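Local coordinates for molybdopterin biosynthesis protein (Mycobacterium abscessus, PDB 3TCR), which probably binds molybdopterin, the pyranopterin dithiolate, and takes part in the biosynthesis of the molybdenum cofactor, at residues V84-S89 against R117-E122; S46-V51 against V107-T112; D61-L66 against G171-V176. All blocks are in the same frame, centred on the assembly; numbering follows the deposited sequence.

Contact 1. Residues V84-S89 against R117-E122; sequences VENDLS and RDVAPE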
# COMPACT_ATOMS: atom_id res chain seq x y z
N VAL A 84 -14.74 -22.77 4.37
CA VAL A 84 -13.63 -23.52 3.82
C VAL A 84 -12.49 -23.52 4.82
O VAL A 84 -12.43 -22.69 5.75
CB VAL A 84 -13.10 -22.87 2.50
CG1 VAL A 84 -14.14 -22.90 1.38
CG2 VAL A 84 -12.60 -21.45 2.75
N GLU A 85 -11.57 -24.46 4.62
CA GLU A 85 -10.33 -24.54 5.35
C GLU A 85 -9.36 -23.50 4.84
O GLU A 85 -9.58 -22.92 3.78
CB GLU A 85 -9.68 -25.91 5.15
CG GLU A 85 -10.48 -27.07 5.72
CD GLU A 85 -9.93 -28.46 5.34
OE1 GLU A 85 -9.56 -28.70 4.18
OE2 GLU A 85 -9.91 -29.34 6.20
N ASN A 86 -8.26 -23.33 5.56
CA ASN A 86 -7.13 -22.52 5.10
C ASN A 86 -6.35 -23.29 4.09
O ASN A 86 -5.29 -23.84 4.38
CB ASN A 86 -6.19 -22.14 6.26
CG ASN A 86 -6.41 -20.73 6.72
OD1 ASN A 86 -6.19 -19.77 5.96
ND2 ASN A 86 -6.93 -20.58 7.92
N ASP A 87 -6.90 -23.28 2.88
CA ASP A 87 -6.47 -24.12 1.81
C ASP A 87 -6.72 -23.35 0.54
O ASP A 87 -7.88 -23.05 0.19
CB ASP A 87 -7.27 -25.41 1.80
CG ASP A 87 -6.88 -26.31 0.66
OD1 ASP A 87 -6.01 -27.17 0.89
OD2 ASP A 87 -7.40 -26.14 -0.47
N LEU A 88 -5.63 -23.07 -0.16
CA LEU A 88 -5.65 -22.24 -1.33
C LEU A 88 -6.69 -22.65 -2.39
O LEU A 88 -7.48 -21.81 -2.82
CB LEU A 88 -4.23 -22.20 -1.92
CG LEU A 88 -4.08 -21.13 -3.01
CD1 LEU A 88 -2.77 -20.35 -2.78
CD2 LEU A 88 -4.20 -21.77 -4.41
N SER A 89 -6.71 -23.92 -2.78
CA SER A 89 -7.66 -24.35 -3.80
C SER A 89 -9.11 -24.32 -3.34
O SER A 89 -9.99 -24.03 -4.11
CB SER A 89 -7.29 -25.73 -4.36
OG SER A 89 -7.59 -26.72 -3.42
N ARG A 117 -0.22 -21.06 7.59
CA ARG A 117 -1.55 -21.61 7.34
C ARG A 117 -2.53 -20.53 6.77
O ARG A 117 -3.37 -20.84 5.93
CB ARG A 117 -2.05 -22.28 8.64
CG ARG A 117 -3.38 -23.04 8.54
CD ARG A 117 -3.24 -24.43 7.89
NE ARG A 117 -4.53 -25.02 7.51
CZ ARG A 117 -4.71 -26.10 6.74
NH1 ARG A 117 -5.94 -26.52 6.46
NH2 ARG A 117 -3.67 -26.77 6.25
N ASP A 118 -2.35 -19.27 7.16
CA ASP A 118 -3.15 -18.14 6.63
C ASP A 118 -2.88 -17.84 5.13
O ASP A 118 -1.92 -17.13 4.80
CB ASP A 118 -2.83 -16.84 7.39
CG ASP A 118 -3.22 -16.89 8.86
OD1 ASP A 118 -4.44 -16.89 9.16
OD2 ASP A 118 -2.29 -16.86 9.73
N VAL A 119 -3.76 -18.33 4.25
CA VAL A 119 -3.52 -18.21 2.82
C VAL A 119 -4.64 -17.52 2.03
O VAL A 119 -4.60 -17.54 0.82
CB VAL A 119 -3.18 -19.58 2.19
CG1 VAL A 119 -1.89 -20.14 2.81
CG2 VAL A 119 -4.34 -20.55 2.35
N ALA A 120 -5.58 -16.85 2.69
CA ALA A 120 -6.60 -16.09 1.99
C ALA A 120 -6.04 -15.07 0.96
O ALA A 120 -6.48 -15.02 -0.17
CB ALA A 120 -7.54 -15.39 3.00
N PRO A 121 -5.03 -14.28 1.34
CA PRO A 121 -4.51 -13.32 0.37
C PRO A 121 -3.83 -13.97 -0.84
O PRO A 121 -4.06 -13.56 -1.98
CB PRO A 121 -3.53 -12.49 1.18
CG PRO A 121 -3.89 -12.75 2.63
CD PRO A 121 -4.35 -14.18 2.64
N GLU A 122 -3.01 -14.98 -0.59
CA GLU A 122 -2.36 -15.76 -1.67
C GLU A 122 -3.40 -16.39 -2.58
O GLU A 122 -3.19 -16.47 -3.80
CB GLU A 122 -1.52 -16.90 -1.09
CG GLU A 122 -0.22 -16.48 -0.42
CD GLU A 122 -0.36 -15.92 0.99
OE1 GLU A 122 -1.46 -15.84 1.55
OE2 GLU A 122 0.68 -15.51 1.53
O HOH W 1 -4.10 -27.61 3.03

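Contact 2. Residues S46-V51 against V107-T112; sequences SLVVIV and VTVGGT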
# COMPACT_ATOMS: atom_id res chain seq x y z
N SER A 46 -24.56 -10.56 -2.36
CA SER A 46 -23.31 -10.83 -1.66
C SER A 46 -23.17 -12.29 -1.23
O SER A 46 -24.15 -13.00 -1.07
CB SER A 46 -23.20 -9.94 -0.41
OG SER A 46 -24.29 -10.17 0.46
N LEU A 47 -21.91 -12.70 -1.05
CA LEU A 47 -21.57 -14.01 -0.48
C LEU A 47 -20.45 -13.87 0.55
O LEU A 47 -19.49 -13.12 0.35
CB LEU A 47 -21.13 -14.98 -1.57
CG LEU A 47 -20.79 -16.43 -1.13
CD1 LEU A 47 -22.03 -17.31 -1.20
CD2 LEU A 47 -19.73 -17.01 -2.03
N VAL A 48 -20.57 -14.60 1.64
CA VAL A 48 -19.58 -14.65 2.67
C VAL A 48 -18.86 -15.96 2.63
O VAL A 48 -19.48 -17.04 2.61
CB VAL A 48 -20.25 -14.51 4.06
CG1 VAL A 48 -19.18 -14.45 5.15
CG2 VAL A 48 -21.14 -13.28 4.07
N VAL A 49 -17.53 -15.89 2.63
CA VAL A 49 -16.67 -17.06 2.67
C VAL A 49 -15.91 -17.05 4.00
O VAL A 49 -15.09 -16.19 4.23
CB VAL A 49 -15.65 -17.06 1.51
CG1 VAL A 49 -14.75 -18.30 1.58
CG2 VAL A 49 -16.37 -16.98 0.16
N ILE A 50 -16.21 -18.00 4.89
CA ILE A 50 -15.53 -18.11 6.19
C ILE A 50 -14.30 -18.96 5.95
O ILE A 50 -14.43 -20.09 5.52
CB ILE A 50 -16.39 -18.84 7.23
CG1 ILE A 50 -17.66 -18.04 7.53
CG2 ILE A 50 -15.58 -19.14 8.50
CD1 ILE A 50 -17.41 -16.61 7.95
N VAL A 51 -13.12 -18.41 6.21
CA VAL A 51 -11.88 -19.15 6.01
C VAL A 51 -11.34 -19.51 7.38
O VAL A 51 -10.70 -18.69 8.05
CB VAL A 51 -10.81 -18.35 5.21
CG1 VAL A 51 -9.55 -19.21 5.03
CG2 VAL A 51 -11.36 -17.86 3.86
N VAL A 107 -17.15 -11.17 0.56
CA VAL A 107 -16.32 -10.87 1.72
C VAL A 107 -15.82 -12.20 2.27
O VAL A 107 -16.62 -13.09 2.61
CB VAL A 107 -17.16 -10.18 2.80
CG1 VAL A 107 -16.35 -9.88 4.08
CG2 VAL A 107 -17.82 -8.92 2.22
N THR A 108 -14.50 -12.36 2.32
CA THR A 108 -13.87 -13.53 2.94
C THR A 108 -13.45 -13.04 4.34
O THR A 108 -13.05 -11.88 4.48
CB THR A 108 -12.62 -14.04 2.17
OG1 THR A 108 -11.52 -13.12 2.32
CG2 THR A 108 -12.89 -14.23 0.70
N VAL A 109 -13.53 -13.94 5.33
CA VAL A 109 -13.31 -13.61 6.73
C VAL A 109 -12.38 -14.67 7.29
O VAL A 109 -12.75 -15.85 7.33
CB VAL A 109 -14.64 -13.70 7.54
CG1 VAL A 109 -14.42 -13.42 9.05
CG2 VAL A 109 -15.70 -12.79 6.94
N GLY A 110 -11.18 -14.26 7.71
CA GLY A 110 -10.18 -15.22 8.17
C GLY A 110 -9.02 -15.40 7.21
O GLY A 110 -9.10 -15.00 5.99
N GLY A 111 -7.92 -15.94 7.76
CA GLY A 111 -6.79 -16.37 6.95
C GLY A 111 -5.89 -15.26 6.43
O GLY A 111 -5.21 -15.43 5.42
N THR A 112 -5.87 -14.13 7.14
CA THR A 112 -5.02 -12.98 6.78
C THR A 112 -3.88 -12.68 7.77
O THR A 112 -3.23 -11.64 7.66
CB THR A 112 -5.89 -11.70 6.65
OG1 THR A 112 -6.51 -11.39 7.91
CG2 THR A 112 -6.98 -11.90 5.61

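Contact 3. Residues D61-L66 against G171-V176; sequences DTSGPL and GSRAAV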
# COMPACT_ATOMS: atom_id res chain seq x y z
N ASP A 61 -18.92 -21.02 14.28
CA ASP A 61 -18.61 -19.76 13.60
C ASP A 61 -19.32 -18.55 14.23
O ASP A 61 -20.50 -18.35 14.02
CB ASP A 61 -19.01 -19.85 12.12
CG ASP A 61 -18.78 -18.51 11.36
OD1 ASP A 61 -18.06 -17.61 11.88
OD2 ASP A 61 -19.38 -18.36 10.25
N THR A 62 -18.55 -17.73 14.92
CA THR A 62 -19.00 -16.57 15.64
C THR A 62 -18.91 -15.26 14.81
O THR A 62 -19.40 -14.21 15.24
CB THR A 62 -18.13 -16.47 16.91
OG1 THR A 62 -18.81 -17.14 17.99
CG2 THR A 62 -17.85 -15.08 17.33
N SER A 63 -18.29 -15.32 13.63
CA SER A 63 -18.08 -14.13 12.79
C SER A 63 -19.07 -14.03 11.65
O SER A 63 -19.53 -12.95 11.34
CB SER A 63 -16.70 -14.17 12.16
OG SER A 63 -15.82 -13.57 13.04
N GLY A 64 -19.34 -15.14 10.99
CA GLY A 64 -20.26 -15.14 9.85
C GLY A 64 -21.64 -14.50 10.05
O GLY A 64 -22.10 -13.78 9.18
N PRO A 65 -22.31 -14.80 11.16
CA PRO A 65 -23.61 -14.15 11.37
C PRO A 65 -23.47 -12.63 11.47
O PRO A 65 -24.33 -11.90 10.98
CB PRO A 65 -24.11 -14.75 12.69
CG PRO A 65 -23.34 -16.02 12.88
CD PRO A 65 -22.02 -15.84 12.16
N LEU A 66 -22.40 -12.14 12.07
CA LEU A 66 -22.23 -10.70 12.15
C LEU A 66 -22.00 -10.12 10.75
O LEU A 66 -22.60 -9.12 10.43
CB LEU A 66 -21.10 -10.35 13.10
CG LEU A 66 -20.77 -8.87 13.32
CD1 LEU A 66 -21.97 -8.06 13.83
CD2 LEU A 66 -19.64 -8.84 14.34
N GLY A 171 -10.31 -12.44 10.72
CA GLY A 171 -11.34 -13.32 11.26
C GLY A 171 -12.10 -12.95 12.53
O GLY A 171 -13.18 -13.53 12.79
N SER A 172 -11.59 -12.05 13.35
CA SER A 172 -12.24 -11.77 14.65
C SER A 172 -13.49 -10.92 14.52
O SER A 172 -13.70 -10.22 13.51
CB SER A 172 -11.26 -11.06 15.56
OG SER A 172 -11.01 -9.78 15.03
N ARG A 173 -14.33 -10.94 15.55
CA ARG A 173 -15.50 -10.07 15.60
C ARG A 173 -15.11 -8.60 15.51
O ARG A 173 -15.79 -7.83 14.84
CB ARG A 173 -16.36 -10.31 16.86
CG ARG A 173 -17.17 -11.62 16.79
CD ARG A 173 -17.98 -11.90 18.05
NE ARG A 173 -19.09 -10.96 18.19
CZ ARG A 173 -20.28 -11.07 17.60
NH1 ARG A 173 -20.56 -12.10 16.80
NH2 ARG A 173 -21.20 -10.13 17.81
N ALA A 174 -14.03 -8.22 16.18
CA ALA A 174 -13.62 -6.82 16.20
C ALA A 174 -13.19 -6.37 14.79
O ALA A 174 -13.54 -5.28 14.36
CB ALA A 174 -12.49 -6.60 17.20
N ALA A 175 -12.46 -7.24 14.09
CA ALA A 175 -12.01 -6.98 12.71
C ALA A 175 -13.19 -6.91 11.77
O ALA A 175 -13.25 -6.04 10.93
CB ALA A 175 -10.95 -8.02 12.23
N VAL A 176 -14.15 -7.82 11.91
CA VAL A 176 -15.35 -7.80 11.04
C VAL A 176 -16.17 -6.52 11.27
O VAL A 176 -16.66 -5.90 10.31
CB VAL A 176 -16.27 -9.01 11.28
CG1 VAL A 176 -17.66 -8.73 10.75
CG2 VAL A 176 -15.67 -10.27 10.66

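Contact 1. Residues V84-S89 against R117-E122
R117 leaves its backbone with CG anti to N (chi1 -174°) and then bends at chi2 (78°), a path that folds its guanidinium over the backbone of N86. The N86 side chain, at an unusual chi1 of -101°, turns its amide the other way, towards the opposite helix start. N86 O lies 3.2 Å above the guanidinium plane of R117, over its centre, where the angles suit no hydrogen bond and the attraction should be largely electrostatic. N86 OD1 accepts a weak bond from V119 N at 3.3 Å. N86 OD1 also comes within 3.0 Å of R117 O, a meeting of two acceptors that should weaken the grip. D53 ties the pair together, with OD2 in a salt bridge to R117 NE and OD1 bonded to N86 N. V119 CG2 packs against the backbone, 3.8 Å from L88 N. Apolar contact is lighter: the V119 side chain also touches I91 of helix 88-100, and L88 CD1 meets E122 CB at 4.0 Å. The carboxylate of E122 is engaged elsewhere, with R155 and with R130 of the second subunit. N86 sits at the centre of an inverse gamma turn, closed by a weak D87 N to E85 O bond. D87 follows as N-cap of helix 88-100, its OD2 accepting from E90 N and from S89 OG (3.0 Å), while a water donates to D87 OD1 and accepts weakly from R117 NH2. Two helix starts thus lie side by side, D87 and V119 at the N-cap positions. The first follows strand 76-84 and the second ends the glycine-rich loop after strand 105-109, at the C-terminal ends of parallel strands, where alpha/beta folds usually place binding sites; in this family that loop is probably part of the molybdopterin site.

Contact 2. Residues S46-V51 against V107-T112
V49 and V51 each give an N-H to strand 105-109, and V49 O accepts one in return, in the regular pattern of neighbouring parallel strands. Four such bonds join the segments: V107 N to L47 O, V49 N to V107 O (2.9 Å), V109 N to V49 O, and V51 N to V109 O at 2.8 Å. Weaker CA-H...O contacts fill the steps between, as where T108 CA lies 3.2 Å from V49 O; the last, from G110 CA to V51 O, carries the pairing just past the strand. Apolar contacts serve both faces. I50 and V109 run alongside each other from the same face, with I50 CD1 4.0 Å from V109 CB; V48 and V109 also pack against V67 of helix 64-73. On the other face V49 CB meets the methyl CG2 of T108 at 4.0 Å, while T108 OG1 bonds to N168 of strand 164-169. Where the strand ends, G110 and G111, both at positive phi, let the chain turn away close beside V51. Buried backbone polarity is thus met within the sheet itself, so that short branched side chains can present almost wholly hydrocarbon surfaces to the helices on both sides.

Contact 3. Residues D61-L66 against G171-V176
S63 OG donates to G171 O at 2.7 Å, the shortest polar bond between the segments, and so ties the start of one helix to the turn before another. The hydroxyl reaches the carbonyl tilted 26° from its plane, and V176 CG2 lies beside it. A second bond runs nearby in the opposite sense. R173 keeps its chain straight through chi2 and then bends at chi3 (70°), which brings NH1 to T62 O at 2.9 Å; the oxygen sits at the edge of the guanidinium, in its plane, and is approached nearly along its axis, though the N-H points somewhat off it (139°). Two neighbours lie against this arginine. The T62 side chain crosses its aliphatic part at about a right angle. Over one face of the R173 guanidinium lies L66 CD2, 3.9 Å above the plane. L66 and V176 pass one another head to tail, L66 CG 4.0 Å from V176 CG1, to give the contact its more sheltered apolar side. Each helix start is fixed locally as well. D61 OD1 is gripped by S63 N and G64 N (2.9 Å for the G64 N bond), both coming from one face of the carboxylate, and G64, with no side chain, leaves room for D61 beside it. S172, the N-cap of helix 173-196, receives A175 N on OG, which is bonded to E150 too. Both S63 and V176 then rest on V109 of strand 105-109. The contact thus joins the starts of helices 64-73 and 173-196, which follow the C-terminal ends of strands 44-51 and 164-169 and cover the V109 side of the sheet in an alpha/beta fold.

Contact 2 is the buried middle of the fold, two central strands joined by regular backbone bonds and hydrocarbon faces. The other two lie farther out, contact 1 at the surface and contact 3 partly buried, and each brings helix starts together. Contact 3 does so with two sound side chain to backbone bonds, contact 1 with a single weak one. Each has an arginine with one guanidinium face covered, by N86 O in contact 1 and by L66 in contact 3. Both lean on contact 2: V84 N meets I50 O on one flank, whereas V109 packs against G171 and V176 on the other. Chemistry thus follows depth, repetitive inside, more individual and polar farther out, with a water link in contact 1.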